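Local coordinates for Trypsin/factor XIIA inhibitor (Zea mays, PDB 1BEA), which inhibits mammalian trypsin and, specifically, activated Hageman factor (factor XIIa), and belongs to the cereal trypsin/alpha-amylase inhibitor family of small disulfide-rich proteins, at residues C55-L60 against L106-G111; T97-A102 against A113-I118; N15-C20 against S61-G66; R21-S26 against E39-C44. One frame throughout, in Å; residues are numbered along the deposited sequence.

Contact 1 (C55-L60 against L106-G111); sequences CRCTAL and LATISG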
loop_
_atom_site.group_PDB
_atom_site.type_symbol
_atom_site.label_atom_id
_atom_site.label_comp_id
_atom_site.label_asym_id
_atom_site.label_seq_id
_atom_site.Cartn_x
_atom_site.Cartn_y
_atom_site.Cartn_z
ATOM N N CYS A 55 4.107 -3.263 -11.397
ATOM C CA CYS A 55 3.745 -2.035 -10.679
ATOM C C CYS A 55 3.450 -2.240 -9.194
ATOM O O CYS A 55 3.160 -1.263 -8.513
ATOM C CB CYS A 55 2.478 -1.405 -11.269
ATOM S SG CYS A 55 2.602 -0.817 -12.982
ATOM N N ARG A 56 3.543 -3.466 -8.680
ATOM C CA ARG A 56 3.183 -3.697 -7.296
ATOM C C ARG A 56 3.984 -2.905 -6.276
ATOM O O ARG A 56 3.406 -2.300 -5.369
ATOM C CB ARG A 56 3.162 -5.192 -7.018
ATOM C CG ARG A 56 1.833 -5.795 -7.447
ATOM C CD ARG A 56 1.884 -7.284 -7.639
ATOM N NE ARG A 56 0.739 -7.845 -8.381
ATOM C CZ ARG A 56 0.701 -9.098 -8.831
ATOM N NH1 ARG A 56 1.729 -9.889 -8.617
ATOM N NH2 ARG A 56 -0.341 -9.558 -9.501
ATOM N N CYS A 57 5.296 -2.834 -6.425
ATOM C CA CYS A 57 6.104 -2.072 -5.455
ATOM C C CYS A 57 5.813 -0.568 -5.524
ATOM O O CYS A 57 5.846 0.158 -4.528
ATOM C CB CYS A 57 7.602 -2.309 -5.694
ATOM S SG CYS A 57 8.234 -3.998 -5.389
ATOM N N THR A 58 5.560 -0.098 -6.723
ATOM C CA THR A 58 5.254 1.295 -6.900
ATOM C C THR A 58 3.927 1.609 -6.202
ATOM O O THR A 58 3.797 2.615 -5.517
ATOM C CB THR A 58 5.188 1.583 -8.390
ATOM O OG1 THR A 58 6.469 1.293 -8.962
ATOM C CG2 THR A 58 4.874 3.040 -8.669
ATOM N N ALA A 59 2.937 0.742 -6.372
ATOM C CA ALA A 59 1.653 0.961 -5.735
ATOM C C ALA A 59 1.924 1.083 -4.221
ATOM O O ALA A 59 1.471 2.028 -3.592
ATOM C CB ALA A 59 0.794 -0.195 -6.018
ATOM N N LEU A 60 2.676 0.130 -3.660
ATOM C CA LEU A 60 3.037 0.130 -2.239
ATOM C C LEU A 60 3.666 1.459 -1.865
ATOM O O LEU A 60 3.316 2.129 -0.861
ATOM C CB LEU A 60 4.072 -0.953 -1.967
ATOM C CG LEU A 60 3.553 -2.307 -1.569
ATOM C CD1 LEU A 60 4.603 -3.103 -0.777
ATOM C CD2 LEU A 60 2.313 -2.072 -0.755
ATOM N N LEU A 106 3.162 -11.912 -2.916
ATOM C CA LEU A 106 2.925 -11.630 -4.322
ATOM C C LEU A 106 4.214 -11.243 -5.034
ATOM O O LEU A 106 5.007 -10.445 -4.524
ATOM C CB LEU A 106 1.919 -10.494 -4.461
ATOM C CG LEU A 106 0.488 -10.895 -4.143
ATOM C CD1 LEU A 106 -0.308 -9.671 -3.732
ATOM C CD2 LEU A 106 -0.094 -11.581 -5.366
ATOM N N ALA A 107 4.397 -11.811 -6.222
ATOM C CA ALA A 107 5.572 -11.540 -7.038
ATOM C C ALA A 107 5.547 -10.100 -7.606
ATOM O O ALA A 107 4.488 -9.547 -7.908
ATOM C CB ALA A 107 5.644 -12.584 -8.195
ATOM N N THR A 108 6.719 -9.502 -7.756
ATOM C CA THR A 108 6.810 -8.177 -8.307
ATOM C C THR A 108 7.602 -8.214 -9.612
ATOM O O THR A 108 7.657 -9.221 -10.323
ATOM C CB THR A 108 7.494 -7.235 -7.311
ATOM O OG1 THR A 108 8.863 -7.640 -7.114
ATOM C CG2 THR A 108 6.770 -7.296 -6.010
ATOM N N ILE A 109 8.219 -7.094 -9.930
ATOM C CA ILE A 109 8.975 -6.980 -11.165
ATOM C C ILE A 109 10.162 -7.941 -11.201
ATOM O O ILE A 109 10.587 -8.375 -12.268
ATOM C CB ILE A 109 9.467 -5.538 -11.346
ATOM C CG1 ILE A 109 10.139 -5.382 -12.695
ATOM C CG2 ILE A 109 10.395 -5.190 -10.272
ATOM C CD1 ILE A 109 10.136 -3.969 -13.151
ATOM N N SER A 110 10.685 -8.284 -10.035
ATOM C CA SER A 110 11.812 -9.191 -9.981
ATOM C C SER A 110 11.289 -10.620 -10.061
ATOM O O SER A 110 12.075 -11.564 -10.180
ATOM C CB SER A 110 12.569 -9.009 -8.665
ATOM O OG SER A 110 11.851 -9.680 -7.636
ATOM N N GLY A 111 9.974 -10.812 -10.016
ATOM C CA GLY A 111 9.493 -12.181 -10.063
ATOM C C GLY A 111 9.547 -12.835 -8.677
ATOM O O GLY A 111 9.109 -13.979 -8.503
HETATM O O HOH W 1 7.103 -4.302 -8.638
#
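The opening turn of helix 56-65 is fastened to the C-terminal loop here, R56 and C57 meeting L106, A107 and T108. The R56 chain is extended from CG to NE, and its NH1 donates to A107 O at 2.9 Å with an N-H...O angle of 148°. The donor lies in the plane of that carbonyl, and the oxygen lies close to the guanidinium plane. Over one face of the guanidinium sits L106 CD2, 4.1 Å from R56 NH1 and nearer the outer atoms than the middle. The other donors are used too: NE binds I51 O and NH2 binds A49 O, which makes arginine apt for joining three separate carbonyls. An alanine here would probably leave the carbonyls of A107, I51 and A49 without this donor and the loop less firmly held. C57, whose SG is disulfide-bonded to C115, packs against T108, SG lying 3.7 Å from T108 CG2. T108 suits this place because its methyl meets sulfur while OG1 is within hydrogen-bonding reach of two carbonyls, V112 O and E114 O. A type I turn follows, closed by G111 N to T108 O at 2.8 Å. A water accepts from C57 N at 3.2 Å and from I109 N at 3.3 Å, bridging helix start and turn. A charged donor, a bridging water and sulfur-methyl packing thus join helix and loop, the disulfide to C115 being a neighbouring tie.

Contact 2 (T97-A102 against A113-I118); sequences TLVTEA and AECPWI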
loop_
_atom_site.group_PDB
_atom_site.type_symbol
_atom_site.label_atom_id
_atom_site.label_comp_id
_atom_site.label_asym_id
_atom_site.label_seq_id
_atom_site.Cartn_x
_atom_site.Cartn_y
_atom_site.Cartn_z
ATOM N N THR A 97 6.082 -4.427 4.061
ATOM C CA THR A 97 6.107 -5.906 4.082
ATOM C C THR A 97 4.926 -6.566 3.425
ATOM O O THR A 97 4.827 -7.787 3.359
ATOM C CB THR A 97 6.159 -6.495 5.537
ATOM O OG1 THR A 97 4.830 -6.684 6.031
ATOM C CG2 THR A 97 6.889 -5.566 6.472
ATOM N N LEU A 98 4.022 -5.770 2.910
ATOM C CA LEU A 98 2.834 -6.379 2.362
ATOM C C LEU A 98 3.079 -7.432 1.288
ATOM O O LEU A 98 2.431 -8.475 1.333
ATOM C CB LEU A 98 1.875 -5.287 1.875
ATOM C CG LEU A 98 0.781 -4.848 2.868
ATOM C CD1 LEU A 98 0.957 -5.419 4.265
ATOM C CD2 LEU A 98 0.790 -3.355 2.909
ATOM N N VAL A 99 3.992 -7.192 0.334
ATOM C CA VAL A 99 4.235 -8.204 -0.722
ATOM C C VAL A 99 4.844 -9.522 -0.229
ATOM O O VAL A 99 4.705 -10.583 -0.863
ATOM C CB VAL A 99 5.187 -7.692 -1.840
ATOM C CG1 VAL A 99 4.615 -6.466 -2.473
ATOM C CG2 VAL A 99 6.580 -7.417 -1.277
ATOM N N THR A 100 5.538 -9.429 0.893
ATOM C CA THR A 100 6.208 -10.556 1.493
ATOM C C THR A 100 5.351 -11.768 1.653
ATOM O O THR A 100 4.142 -11.645 1.831
ATOM C CB THR A 100 6.691 -10.160 2.821
ATOM O OG1 THR A 100 7.453 -8.982 2.645
ATOM C CG2 THR A 100 7.560 -11.238 3.429
ATOM N N GLU A 101 5.981 -12.944 1.609
ATOM C CA GLU A 101 5.270 -14.218 1.776
ATOM C C GLU A 101 4.697 -14.313 3.185
ATOM O O GLU A 101 3.812 -15.133 3.457
ATOM C CB GLU A 101 6.192 -15.402 1.482
ATOM C CG GLU A 101 7.568 -15.302 2.093
ATOM C CD GLU A 101 8.218 -16.681 2.289
ATOM O OE1 GLU A 101 7.491 -17.706 2.209
ATOM O OE2 GLU A 101 9.457 -16.741 2.522
ATOM N N ALA A 102 5.211 -13.465 4.076
ATOM C CA ALA A 102 4.708 -13.392 5.455
ATOM C C ALA A 102 3.337 -12.747 5.315
ATOM O O ALA A 102 2.373 -13.112 5.988
ATOM C CB ALA A 102 5.603 -12.503 6.289
ATOM N N ALA A 113 8.766 -12.245 -4.315
ATOM C CA ALA A 113 7.932 -11.512 -3.367
ATOM C C ALA A 113 8.660 -10.504 -2.514
ATOM O O ALA A 113 8.688 -10.614 -1.307
ATOM C CB ALA A 113 7.184 -12.492 -2.463
ATOM N N GLU A 114 9.276 -9.523 -3.133
ATOM C CA GLU A 114 9.908 -8.518 -2.332
ATOM C C GLU A 114 10.134 -7.264 -3.114
ATOM O O GLU A 114 10.312 -7.312 -4.336
ATOM C CB GLU A 114 11.226 -9.001 -1.780
ATOM C CG GLU A 114 12.386 -8.594 -2.650
ATOM C CD GLU A 114 13.587 -9.468 -2.401
ATOM O OE1 GLU A 114 13.511 -10.277 -1.441
ATOM O OE2 GLU A 114 14.592 -9.351 -3.150
ATOM N N CYS A 115 10.129 -6.163 -2.359
ATOM C CA CYS A 115 10.304 -4.790 -2.840
ATOM C C CYS A 115 11.476 -4.177 -2.113
ATOM O O CYS A 115 11.320 -3.408 -1.179
ATOM C CB CYS A 115 9.057 -3.968 -2.533
ATOM S SG CYS A 115 7.640 -4.496 -3.531
ATOM N N PRO A 116 12.677 -4.495 -2.569
ATOM C CA PRO A 116 13.971 -4.046 -2.026
ATOM C C PRO A 116 14.272 -2.544 -1.851
ATOM O O PRO A 116 15.089 -2.151 -1.008
ATOM C CB PRO A 116 15.007 -4.736 -2.936
ATOM C CG PRO A 116 14.230 -5.179 -4.170
ATOM C CD PRO A 116 12.814 -5.384 -3.738
ATOM N N TRP A 117 13.610 -1.703 -2.620
ATOM C CA TRP A 117 13.900 -0.283 -2.534
ATOM C C TRP A 117 12.817 0.508 -1.830
ATOM O O TRP A 117 13.071 1.609 -1.371
ATOM C CB TRP A 117 14.074 0.261 -3.944
ATOM C CG TRP A 117 12.792 0.181 -4.725
ATOM C CD1 TRP A 117 12.323 -0.889 -5.453
ATOM C CD2 TRP A 117 11.809 1.218 -4.860
ATOM N NE1 TRP A 117 11.115 -0.578 -6.037
ATOM C CE2 TRP A 117 10.772 0.706 -5.693
ATOM C CE3 TRP A 117 11.702 2.534 -4.363
ATOM C CZ2 TRP A 117 9.643 1.466 -6.038
ATOM C CZ3 TRP A 117 10.578 3.289 -4.706
ATOM C CH2 TRP A 117 9.563 2.750 -5.537
ATOM N N ILE A 118 11.622 -0.073 -1.767
ATOM C CA ILE A 118 10.443 0.544 -1.172
ATOM C C ILE A 118 10.698 1.321 0.097
ATOM O O ILE A 118 10.669 2.549 0.098
ATOM C CB ILE A 118 9.333 -0.526 -0.918
ATOM C CG1 ILE A 118 8.504 -0.681 -2.178
ATOM C CG2 ILE A 118 8.374 -0.105 0.183
ATOM C CD1 ILE A 118 8.300 0.616 -2.883
#
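V99 has its CG1 methyl anti to the carbonyl carbon (chi1 -58°), which leaves CG2 between the backbone N and the carbonyl carbon, and both methyls meet the segment 113-118. C115 answers with SG anti to its own carbonyl carbon (chi1 -69°), a setting that places SG against both V99 methyls. The setting is a type I beta turn, T97 to T100, in the long irregular region that follows helix 88-95; the second segment belongs to the C-terminal tail, assigned to a propeptide yet ordered in this crystal. V99 CG1 and CG2 each touch C115 SG at 3.8 Å, and V99 CG2 also rests on the backbone at E114 CA, 3.7 Å away. A branched, compact residue fits well, because both methyls can reach the sulfur while CG2 covers the main chain at E114 CA and near A113 O as well. The valine is buried and also packs on L60 of helix 56-65, and C115 is disulfide-bonded to C57 of that same helix; loop and tail are therefore gathered against one helical face. Farther along, the contact becomes a meeting of backbones, T100 CA lying 3.7 Å from A113 O. The turn itself is held only weakly: T100 N and T100 OG1 both reach T97 O at 3.0 Å, and each of these bonds is weak. V99 O, which probably accepts a hydrogen bond from L106 N, also has A113 CB beside it at 3.5 Å.

Contact 3 (N15-C20 against S61-G66); sequences NPLPSC and SILMDG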
loop_
_atom_site.group_PDB
_atom_site.type_symbol
_atom_site.label_atom_id
_atom_site.label_comp_id
_atom_site.label_asym_id
_atom_site.label_seq_id
_atom_site.Cartn_x
_atom_site.Cartn_y
_atom_site.Cartn_z
ATOM N N ASN A 15 -5.912 6.592 -5.966
ATOM C CA ASN A 15 -6.118 6.254 -4.565
ATOM C C ASN A 15 -6.071 4.742 -4.459
ATOM O O ASN A 15 -7.061 4.060 -4.228
ATOM C CB ASN A 15 -7.445 6.855 -4.123
ATOM C CG ASN A 15 -7.316 8.355 -3.913
ATOM O OD1 ASN A 15 -6.322 8.813 -3.302
ATOM N ND2 ASN A 15 -8.276 9.135 -4.426
ATOM N N PRO A 16 -4.879 4.207 -4.609
ATOM C CA PRO A 16 -4.675 2.770 -4.561
ATOM C C PRO A 16 -4.649 2.091 -3.209
ATOM O O PRO A 16 -4.324 2.698 -2.191
ATOM C CB PRO A 16 -3.342 2.608 -5.275
ATOM C CG PRO A 16 -2.575 3.783 -4.862
ATOM C CD PRO A 16 -3.604 4.926 -4.791
ATOM N N LEU A 17 -4.961 0.800 -3.243
ATOM C CA LEU A 17 -4.924 -0.074 -2.090
ATOM C C LEU A 17 -5.643 0.511 -0.852
ATOM O O LEU A 17 -5.104 0.488 0.250
ATOM C CB LEU A 17 -3.437 -0.409 -1.789
ATOM C CG LEU A 17 -2.463 -0.738 -2.950
ATOM C CD1 LEU A 17 -1.025 -0.940 -2.401
ATOM C CD2 LEU A 17 -2.900 -1.984 -3.644
ATOM N N PRO A 18 -6.915 0.962 -1.019
ATOM C CA PRO A 18 -7.717 1.551 0.066
ATOM C C PRO A 18 -7.795 0.613 1.249
ATOM O O PRO A 18 -7.792 1.072 2.384
ATOM C CB PRO A 18 -9.121 1.731 -0.536
ATOM C CG PRO A 18 -8.971 1.610 -1.999
ATOM C CD PRO A 18 -7.702 0.817 -2.268
ATOM N N SER A 19 -7.910 -0.692 0.979
ATOM C CA SER A 19 -8.021 -1.691 2.050
ATOM C C SER A 19 -6.679 -1.948 2.719
ATOM O O SER A 19 -6.616 -2.417 3.865
ATOM C CB SER A 19 -8.515 -3.044 1.517
ATOM O OG SER A 19 -9.900 -3.044 1.212
ATOM N N CYS A 20 -5.592 -1.700 1.999
ATOM C CA CYS A 20 -4.294 -1.947 2.619
ATOM C C CYS A 20 -4.057 -0.876 3.616
ATOM O O CYS A 20 -3.510 -1.163 4.657
ATOM C CB CYS A 20 -3.206 -1.952 1.581
ATOM S SG CYS A 20 -3.335 -3.411 0.508
ATOM N N SER A 61 4.627 1.861 -2.673
ATOM C CA SER A 61 5.285 3.120 -2.424
ATOM C C SER A 61 4.304 4.319 -2.458
ATOM O O SER A 61 4.372 5.245 -1.650
ATOM C CB SER A 61 6.381 3.293 -3.441
ATOM O OG SER A 61 7.044 4.519 -3.237
ATOM N N ILE A 62 3.379 4.322 -3.390
ATOM C CA ILE A 62 2.451 5.436 -3.431
ATOM C C ILE A 62 1.626 5.403 -2.150
ATOM O O ILE A 62 1.380 6.412 -1.526
ATOM C CB ILE A 62 1.587 5.312 -4.679
ATOM C CG1 ILE A 62 2.455 5.709 -5.881
ATOM C CG2 ILE A 62 0.289 6.160 -4.539
ATOM C CD1 ILE A 62 1.827 5.536 -7.251
ATOM N N LEU A 63 1.232 4.219 -1.732
ATOM C CA LEU A 63 0.462 4.133 -0.528
ATOM C C LEU A 63 1.285 4.595 0.659
ATOM O O LEU A 63 0.774 5.341 1.494
ATOM C CB LEU A 63 -0.046 2.696 -0.309
ATOM C CG LEU A 63 -0.735 2.513 1.047
ATOM C CD1 LEU A 63 -2.179 3.076 0.907
ATOM C CD2 LEU A 63 -0.732 1.031 1.541
ATOM N N MET A 64 2.562 4.223 0.743
ATOM C CA MET A 64 3.335 4.630 1.909
ATOM C C MET A 64 3.613 6.129 1.950
ATOM O O MET A 64 3.341 6.840 2.937
ATOM C CB MET A 64 4.681 3.928 1.931
ATOM C CG MET A 64 4.666 2.452 2.233
ATOM S SD MET A 64 6.241 1.583 1.724
ATOM C CE MET A 64 7.484 2.452 2.754
ATOM N N ASP A 65 4.164 6.623 0.856
ATOM C CA ASP A 65 4.560 8.019 0.797
ATOM C C ASP A 65 3.826 8.974 -0.124
ATOM O O ASP A 65 4.089 10.166 -0.102
ATOM C CB ASP A 65 6.065 8.052 0.537
ATOM C CG ASP A 65 6.785 7.034 1.402
ATOM O OD1 ASP A 65 6.334 6.852 2.551
ATOM O OD2 ASP A 65 7.755 6.396 0.956
ATOM N N GLY A 66 2.896 8.458 -0.911
ATOM C CA GLY A 66 2.121 9.304 -1.793
ATOM C C GLY A 66 2.777 9.625 -3.127
ATOM O O GLY A 66 3.968 9.365 -3.362
#
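P16 and I62 cross at about a right angle, and beside them L63 reaches from helix 56-65 to the start of helix 18-29. The proline puts CG at 3.7 Å from I62 CG2, a methyl that stands anti to the isoleucine backbone N; the rigid ring and the beta-branched side chain meet with few freedoms to lose. L63 has the largest share of the contact. Its CG is anti to the backbone N (chi1 173°), and from there the two methyls part. CD1 goes to the main chain, lying 3.8 Å from P16 O and 4.0 Å from L17 O, whereas CD2 lies 3.9 Å from C20 CB. The forked end of leucine is what allows one residue to meet both the lead-in to the helix and its first turn. L17 also meets L63, its CD1 standing 4.3 Å from L63 CB, and packs on L48, I51, A59 and L60 as well. L17 occupies the N-cap position, and although its side chain cannot cap, its carbonyl accepts from C20 N at 2.8 Å. S19 N is bound by E47 of helix 37-49. C20 carries its own cross-link, a disulfide to C44 of that helix. Joining two helices near the centre of this helical inhibitor, the contact is apolar on its side-chain surfaces; it relies on shape and exclusion of water, and directional bonding is left to the backbone and the disulfide.

Contact 4 (R21-S26 against E39-C44); sequences RWYVTS and ELKRRC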
loop_
_atom_site.group_PDB
_atom_site.type_symbol
_atom_site.label_atom_id
_atom_site.label_comp_id
_atom_site.label_asym_id
_atom_site.label_seq_id
_atom_site.Cartn_x
_atom_site.Cartn_y
_atom_site.Cartn_z
ATOM N N ARG A 21 -4.501 0.357 3.309
ATOM C CA ARG A 21 -4.392 1.511 4.231
ATOM C C ARG A 21 -4.899 1.137 5.609
ATOM O O ARG A 21 -4.167 1.318 6.585
ATOM C CB ARG A 21 -5.223 2.709 3.754
ATOM C CG ARG A 21 -5.117 3.942 4.650
ATOM C CD ARG A 21 -5.808 5.169 4.044
ATOM N NE ARG A 21 -5.087 5.730 2.897
ATOM C CZ ARG A 21 -3.963 6.458 2.967
ATOM N NH1 ARG A 21 -3.374 6.722 4.141
ATOM N NH2 ARG A 21 -3.411 6.913 1.839
ATOM N N TRP A 22 -6.138 0.612 5.671
ATOM C CA TRP A 22 -6.857 0.184 6.892
ATOM C C TRP A 22 -6.287 -1.033 7.558
ATOM O O TRP A 22 -6.383 -1.178 8.775
ATOM C CB TRP A 22 -8.331 -0.148 6.584
ATOM C CG TRP A 22 -9.122 1.023 6.209
ATOM C CD1 TRP A 22 -10.057 1.088 5.226
ATOM C CD2 TRP A 22 -8.986 2.349 6.730
ATOM N NE1 TRP A 22 -10.509 2.378 5.092
ATOM C CE2 TRP A 22 -9.870 3.177 6.000
ATOM C CE3 TRP A 22 -8.201 2.929 7.745
ATOM C CZ2 TRP A 22 -9.989 4.547 6.251
ATOM C CZ3 TRP A 22 -8.321 4.272 7.992
ATOM C CH2 TRP A 22 -9.208 5.077 7.249
ATOM N N TYR A 23 -5.769 -1.948 6.752
ATOM C CA TYR A 23 -5.141 -3.142 7.299
ATOM C C TYR A 23 -3.870 -2.659 8.048
ATOM O O TYR A 23 -3.582 -3.090 9.152
ATOM C CB TYR A 23 -4.793 -4.103 6.163
ATOM C CG TYR A 23 -3.948 -5.287 6.577
ATOM C CD1 TYR A 23 -4.114 -5.876 7.829
ATOM C CD2 TYR A 23 -3.010 -5.839 5.711
ATOM C CE1 TYR A 23 -3.373 -6.980 8.207
ATOM C CE2 TYR A 23 -2.258 -6.954 6.083
ATOM C CZ TYR A 23 -2.446 -7.521 7.333
ATOM O OH TYR A 23 -1.700 -8.621 7.736
ATOM N N VAL A 24 -3.148 -1.728 7.453
ATOM C CA VAL A 24 -1.957 -1.198 8.054
ATOM C C VAL A 24 -2.236 -0.402 9.320
ATOM O O VAL A 24 -1.474 -0.516 10.281
ATOM C CB VAL A 24 -1.198 -0.292 7.078
ATOM C CG1 VAL A 24 -0.168 0.529 7.811
ATOM C CG2 VAL A 24 -0.517 -1.141 6.030
ATOM N N THR A 25 -3.292 0.415 9.346
ATOM C CA THR A 25 -3.578 1.205 10.556
ATOM C C THR A 25 -4.173 0.352 11.692
ATOM O O THR A 25 -4.085 0.698 12.902
ATOM C CB THR A 25 -4.544 2.376 10.280
ATOM O OG1 THR A 25 -5.765 1.886 9.715
ATOM C CG2 THR A 25 -3.930 3.334 9.362
ATOM N N SER A 26 -4.784 -0.760 11.300
ATOM C CA SER A 26 -5.379 -1.643 12.261
ATOM C C SER A 26 -4.267 -2.102 13.154
ATOM O O SER A 26 -4.337 -1.944 14.375
ATOM C CB SER A 26 -5.985 -2.834 11.558
ATOM O OG SER A 26 -7.195 -2.454 10.949
ATOM N N GLU A 39 -9.871 -11.093 7.241
ATOM C CA GLU A 39 -10.708 -10.466 6.212
ATOM C C GLU A 39 -10.093 -9.159 5.717
ATOM O O GLU A 39 -10.197 -8.794 4.535
ATOM C CB GLU A 39 -12.104 -10.221 6.796
ATOM C CG GLU A 39 -13.133 -9.716 5.805
ATOM C CD GLU A 39 -13.074 -10.470 4.508
ATOM O OE1 GLU A 39 -12.981 -11.717 4.578
ATOM O OE2 GLU A 39 -13.111 -9.815 3.438
ATOM N N LEU A 40 -9.427 -8.469 6.634
ATOM C CA LEU A 40 -8.750 -7.215 6.322
ATOM C C LEU A 40 -7.521 -7.482 5.426
ATOM O O LEU A 40 -7.242 -6.715 4.495
ATOM C CB LEU A 40 -8.323 -6.523 7.643
ATOM C CG LEU A 40 -9.122 -5.322 8.177
ATOM C CD1 LEU A 40 -9.024 -5.187 9.738
ATOM C CD2 LEU A 40 -8.567 -4.101 7.485
ATOM N N LYS A 41 -6.807 -8.577 5.700
ATOM C CA LYS A 41 -5.613 -8.913 4.931
ATOM C C LYS A 41 -5.989 -9.326 3.534
ATOM O O LYS A 41 -5.456 -8.837 2.554
ATOM C CB LYS A 41 -4.846 -10.052 5.603
ATOM C CG LYS A 41 -3.572 -10.462 4.869
ATOM C CD LYS A 41 -3.019 -11.765 5.410
ATOM C CE LYS A 41 -1.629 -11.575 6.039
ATOM N NZ LYS A 41 -1.158 -12.721 6.921
ATOM N N ARG A 42 -6.928 -10.246 3.457
ATOM C CA ARG A 42 -7.409 -10.733 2.197
ATOM C C ARG A 42 -7.722 -9.588 1.239
ATOM O O ARG A 42 -7.201 -9.537 0.129
ATOM C CB ARG A 42 -8.679 -11.532 2.436
ATOM C CG ARG A 42 -8.983 -12.561 1.372
ATOM C CD ARG A 42 -10.163 -13.420 1.767
ATOM N NE ARG A 42 -11.383 -12.629 1.693
ATOM C CZ ARG A 42 -12.153 -12.533 0.609
ATOM N NH1 ARG A 42 -11.832 -13.186 -0.514
ATOM N NH2 ARG A 42 -13.238 -11.759 0.647
ATOM N N ARG A 43 -8.583 -8.675 1.679
ATOM C CA ARG A 43 -9.023 -7.558 0.850
ATOM C C ARG A 43 -7.894 -6.645 0.383
ATOM O O ARG A 43 -7.936 -6.103 -0.721
ATOM C CB ARG A 43 -10.140 -6.799 1.587
ATOM C CG ARG A 43 -11.383 -7.677 1.839
ATOM C CD ARG A 43 -12.544 -6.907 2.435
ATOM N NE ARG A 43 -12.496 -5.489 2.080
ATOM C CZ ARG A 43 -13.045 -4.972 0.977
ATOM N NH1 ARG A 43 -13.687 -5.770 0.124
ATOM N NH2 ARG A 43 -12.947 -3.662 0.718
ATOM N N CYS A 44 -6.878 -6.473 1.212
ATOM C CA CYS A 44 -5.725 -5.683 0.819
ATOM C C CYS A 44 -4.925 -6.499 -0.244
ATOM O O CYS A 44 -4.541 -6.007 -1.304
ATOM C CB CYS A 44 -4.878 -5.446 2.062
ATOM S SG CYS A 44 -3.149 -5.022 1.713
#
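K41 lays its backbone CA, rather than its ammonium group, over the ring of Y23, 4.0 Å from the centroid and only 9° off the ring normal. This CH-pi contact joins helix 18-29 to helix 37-49, whose segments run roughly antiparallel, at 144°, with their axes 9.0 Å apart. Y23 CG stands anti to its backbone N (chi1 171°), the setting from which the ring meets K41 and C44. The lysine chain and the tyrosine lie side by side and point the same way, which brings K41 CE to 3.4 Å from Y23 OH. That hydroxyl is hydrogen-bonded to E103. At the ring edge stands C44 SG, 4.1 Å from Y23 CD2, a sulfur-aromatic contact by a cysteine disulfide-bonded to C20. An alanine here would probably leave a gap where the ring packs against K41 CA and C44 SG, and E103 without its hydroxyl partner. L40, the residue before K41, sends CD2 against the backbone at Y23 CA, 3.6 Å away, and CD1 to S26 OG at 3.5 Å. S26 can face this methyl because OG bonds back to W22 O at 2.6 Å. The L40 side chain lies about 4 Å from that of L35, which follows R34 at the bond cleaved by target proteases. The tyrosine serves two chemistries, carbon and sulfur round its ring and a polar bond at its tip, packing together the helices that flank the inhibitory loop.

From the N terminus, contact 3 opens first at 15-20. Contact 4 follows directly and both opens and closes (21-26 to 39-44) before contact 3 closes at 61-66, so the smaller loop, which carries the inhibitory site, falls wholly within the larger. Contact 1 opens at 55-60, just ahead of that closure, and so crosses contact 3 on helix 56-65. Contact 2 opens at 97-102; contact 1 closes at 106-111 and contact 2 at 113-118, crossing in turn. Disulfides bind the pairs, C20-C44 between contacts 3 and 4 and C57-C115 between contacts 1 and 2. L98 packs on Y23, V24 and C44, bringing the C-terminal loops onto helices 18-29 and 37-49.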